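Local coordinates for lipoxygenase (Cyanothece sp., PDB 5EK8), which probably inserts molecular oxygen into polyunsaturated fatty acids as a non-heme iron 9R-lipoxygenase carrying a PLAT domain, at residues Pro229-Ile234 with Gly581-Tyr586. Residues are numbered along the deposited sequence; the frame is centred on the assembly and turned at random.
Sequences PPNLTI and GGELAY
T233 OG1 takes part in two hydrogen bonds: across the contact it donates to E583 OE1 at 2.7 Å, and within its own segment it accepts from N231 ND2 at 2.9 Å. As donor it meets the carboxylate on its anti side, 30° out of the carboxylate plane; as acceptor it lies close to the amide plane of N231. A chi1 of 176° sets E583 CG anti to the backbone N, and the extended chain beyond it carries the carboxylate to T233. OE1 of E583 also forms a salt bridge with R245, which would be expected to favour the ionised carboxylate. N231 occupies the N-cap of helix 232-239: its OD1 accepts from I234 N at 3.1 Å, with the donor above the carbonyl plane, while ND2 also donates to S578 O in helix 577-581. Together these three bonds of N231 fix the rotation of its amide. The T233-E583 bond joins the capped start of helix 232-239 to the loop after helix 577-581, in a buried region away from the iron and sodium sites. Backbones come nearest where N231 and G582 face each other, 5.4 Å between their CA atoms. I234 CG1 and CD1 pack against the aliphatic part of E583, with I234 CG1 3.7 Å from E583 CG. On the other branch of T233, CG2 sits over one face of the Y586 ring, offset toward the rim; this CG2 lies 4.0 Å from the ring centroid and 24° off the ring normal, a CH-pi contact, and Y249 of helix 247-256 touches both side chains.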
ATOM      1  N   PRO A 229      15.256 -20.226   4.818  1.00 43.85           N
ATOM      2  CA  PRO A 229      14.548 -21.213   3.996  1.00 43.48           C
ATOM      3  C   PRO A 229      14.711 -20.939   2.504  1.00 48.37           C
ATOM      4  O   PRO A 229      14.988 -19.807   2.128  1.00 52.66           O
ATOM      5  CB  PRO A 229      13.081 -21.060   4.430  1.00 38.61           C
ATOM      6  CG  PRO A 229      13.024 -19.823   5.256  1.00 41.75           C
ATOM      7  CD  PRO A 229      14.381 -19.636   5.842  1.00 43.09           C
ATOM      8  N   PRO A 230      14.554 -21.968   1.661  1.00 52.27           N
ATOM      9  CA  PRO A 230      14.690 -21.771   0.214  1.00 53.12           C
ATOM     10  C   PRO A 230      13.516 -20.998  -0.375  1.00 50.99           C
ATOM     11  O   PRO A 230      12.474 -20.890   0.269  1.00 50.86           O
ATOM     12  CB  PRO A 230      14.727 -23.202  -0.328  1.00 56.47           C
ATOM     13  CG  PRO A 230      13.944 -23.988   0.665  1.00 56.24           C
ATOM     14  CD  PRO A 230      14.261 -23.372   2.001  1.00 53.15           C
ATOM     15  N   ASN A 231      13.691 -20.466  -1.581  1.00 50.46           N
ATOM     16  CA  ASN A 231      12.613 -19.772  -2.278  1.00 46.02           C
ATOM     17  C   ASN A 231      12.228 -20.550  -3.519  1.00 45.25           C
ATOM     18  O   ASN A 231      12.717 -21.656  -3.735  1.00 43.27           O
ATOM     19  CB  ASN A 231      13.017 -18.347  -2.658  1.00 44.90           C
ATOM     20  CG  ASN A 231      13.907 -18.306  -3.883  1.00 48.68           C
ATOM     21  OD1 ASN A 231      14.847 -19.090  -4.008  1.00 45.56           O
ATOM     22  ND2 ASN A 231      13.606 -17.393  -4.804  1.00 51.48           N
ATOM     23  N   LEU A 232      11.367 -19.963  -4.342  1.00 46.80           N
ATOM     24  CA  LEU A 232      10.854 -20.658  -5.515  1.00 46.95           C
ATOM     25  C   LEU A 232      11.964 -21.080  -6.482  1.00 49.99           C
ATOM     26  O   LEU A 232      11.984 -22.220  -6.952  1.00 53.23           O
ATOM     27  CB  LEU A 232       9.835 -19.787  -6.245  1.00 43.70           C
ATOM     28  CG  LEU A 232       9.332 -20.376  -7.564  1.00 45.35           C
ATOM     29  CD1 LEU A 232       8.639 -21.708  -7.329  1.00 39.95           C
ATOM     30  CD2 LEU A 232       8.415 -19.384  -8.296  1.00 48.74           C
ATOM     31  N   THR A 233      12.890 -20.168  -6.766  1.00 45.67           N
ATOM     32  CA  THR A 233      13.931 -20.436  -7.754  1.00 48.00           C
ATOM     33  C   THR A 233      14.920 -21.494  -7.261  1.00 48.69           C
ATOM     34  O   THR A 233      15.364 -22.352  -8.032  1.00 50.20           O
ATOM     35  CB  THR A 233      14.695 -19.143  -8.149  1.00 46.85           C
ATOM     36  OG1 THR A 233      15.201 -18.488  -6.980  1.00 47.07           O
ATOM     37  CG2 THR A 233      13.772 -18.200  -8.882  1.00 31.10           C
ATOM     38  N   ILE A 234      15.246 -21.447  -5.974  1.00 45.64           N
ATOM     39  CA  ILE A 234      16.103 -22.470  -5.383  1.00 45.16           C
ATOM     40  C   ILE A 234      15.464 -23.853  -5.512  1.00 43.86           C
ATOM     41  O   ILE A 234      16.109 -24.788  -5.975  1.00 45.66           O
ATOM     42  CB  ILE A 234      16.409 -22.172  -3.900  1.00 48.00           C
ATOM     43  CG1 ILE A 234      17.335 -20.958  -3.789  1.00 39.85           C
ATOM     44  CG2 ILE A 234      17.054 -23.382  -3.234  1.00 35.65           C
ATOM     45  CD1 ILE A 234      17.531 -20.456  -2.376  1.00 35.87           C
ATOM     46  N   GLY A 581      13.244 -12.564  -5.573  1.00 38.62           N
ATOM     47  CA  GLY A 581      14.433 -12.071  -4.905  1.00 42.04           C
ATOM     48  C   GLY A 581      14.877 -12.819  -3.665  1.00 45.35           C
ATOM     49  O   GLY A 581      15.747 -12.339  -2.939  1.00 44.57           O
ATOM     50  N   GLY A 582      14.291 -13.987  -3.423  1.00 47.58           N
ATOM     51  CA  GLY A 582      14.657 -14.800  -2.275  1.00 45.19           C
ATOM     52  C   GLY A 582      16.032 -15.433  -2.393  1.00 45.74           C
ATOM     53  O   GLY A 582      16.677 -15.724  -1.387  1.00 47.65           O
ATOM     54  N   GLU A 583      16.486 -15.639  -3.627  1.00 48.04           N
ATOM     55  CA  GLU A 583      17.787 -16.252  -3.880  1.00 49.40           C
ATOM     56  C   GLU A 583      18.801 -15.236  -4.409  1.00 51.24           C
ATOM     57  O   GLU A 583      18.661 -14.717  -5.517  1.00 47.82           O
ATOM     58  CB  GLU A 583      17.645 -17.411  -4.865  1.00 50.29           C
ATOM     59  CG  GLU A 583      18.965 -18.039  -5.266  1.00 52.95           C
ATOM     60  CD  GLU A 583      18.800 -19.142  -6.294  1.00 52.57           C
ATOM     61  OE1 GLU A 583      17.847 -19.065  -7.102  1.00 44.43           O
ATOM     62  OE2 GLU A 583      19.620 -20.091  -6.284  1.00 54.97           O
ATOM     63  N   LEU A 584      19.827 -14.987  -3.602  1.00 51.90           N
ATOM     64  CA  LEU A 584      20.829 -13.955  -3.860  1.00 49.13           C
ATOM     65  C   LEU A 584      21.574 -14.130  -5.177  1.00 52.40           C
ATOM     66  O   LEU A 584      21.843 -13.153  -5.883  1.00 54.47           O
ATOM     67  CB  LEU A 584      21.835 -13.921  -2.709  1.00 48.58           C
ATOM     68  CG  LEU A 584      21.220 -13.676  -1.330  1.00 47.79           C
ATOM     69  CD1 LEU A 584      22.089 -14.264  -0.226  1.00 48.41           C
ATOM     70  CD2 LEU A 584      21.010 -12.186  -1.113  1.00 43.97           C
ATOM     71  N   ALA A 585      21.911 -15.370  -5.513  1.00 49.92           N
ATOM     72  CA  ALA A 585      22.658 -15.628  -6.738  1.00 49.09           C
ATOM     73  C   ALA A 585      21.849 -15.250  -7.981  1.00 48.67           C
ATOM     74  O   ALA A 585      22.403 -14.943  -9.040  1.00 44.94           O
ATOM     75  CB  ALA A 585      23.073 -17.086  -6.801  1.00 40.00           C
ATOM     76  N   TYR A 586      20.530 -15.273  -7.834  1.00 46.65           N
ATOM     77  CA  TYR A 586      19.620 -15.103  -8.958  1.00 43.02           C
ATOM     78  C   TYR A 586      19.153 -13.659  -9.106  1.00 40.66           C
ATOM     79  O   TYR A 586      18.890 -13.187 -10.217  1.00 36.68           O
ATOM     80  CB  TYR A 586      18.422 -16.036  -8.784  1.00 30.82           C
ATOM     81  CG  TYR A 586      17.319 -15.846  -9.794  1.00 39.74           C
ATOM     82  CD1 TYR A 586      17.460 -16.289 -11.102  1.00 43.72           C
ATOM     83  CD2 TYR A 586      16.126 -15.232  -9.437  1.00 37.84           C
ATOM     84  CE1 TYR A 586      16.445 -16.116 -12.030  1.00 44.64           C
ATOM     85  CE2 TYR A 586      15.105 -15.060 -10.353  1.00 40.57           C
ATOM     86  CZ  TYR A 586      15.266 -15.506 -11.647  1.00 43.35           C
ATOM     87  OH  TYR A 586      14.251 -15.325 -12.561  1.00 46.78           O
TER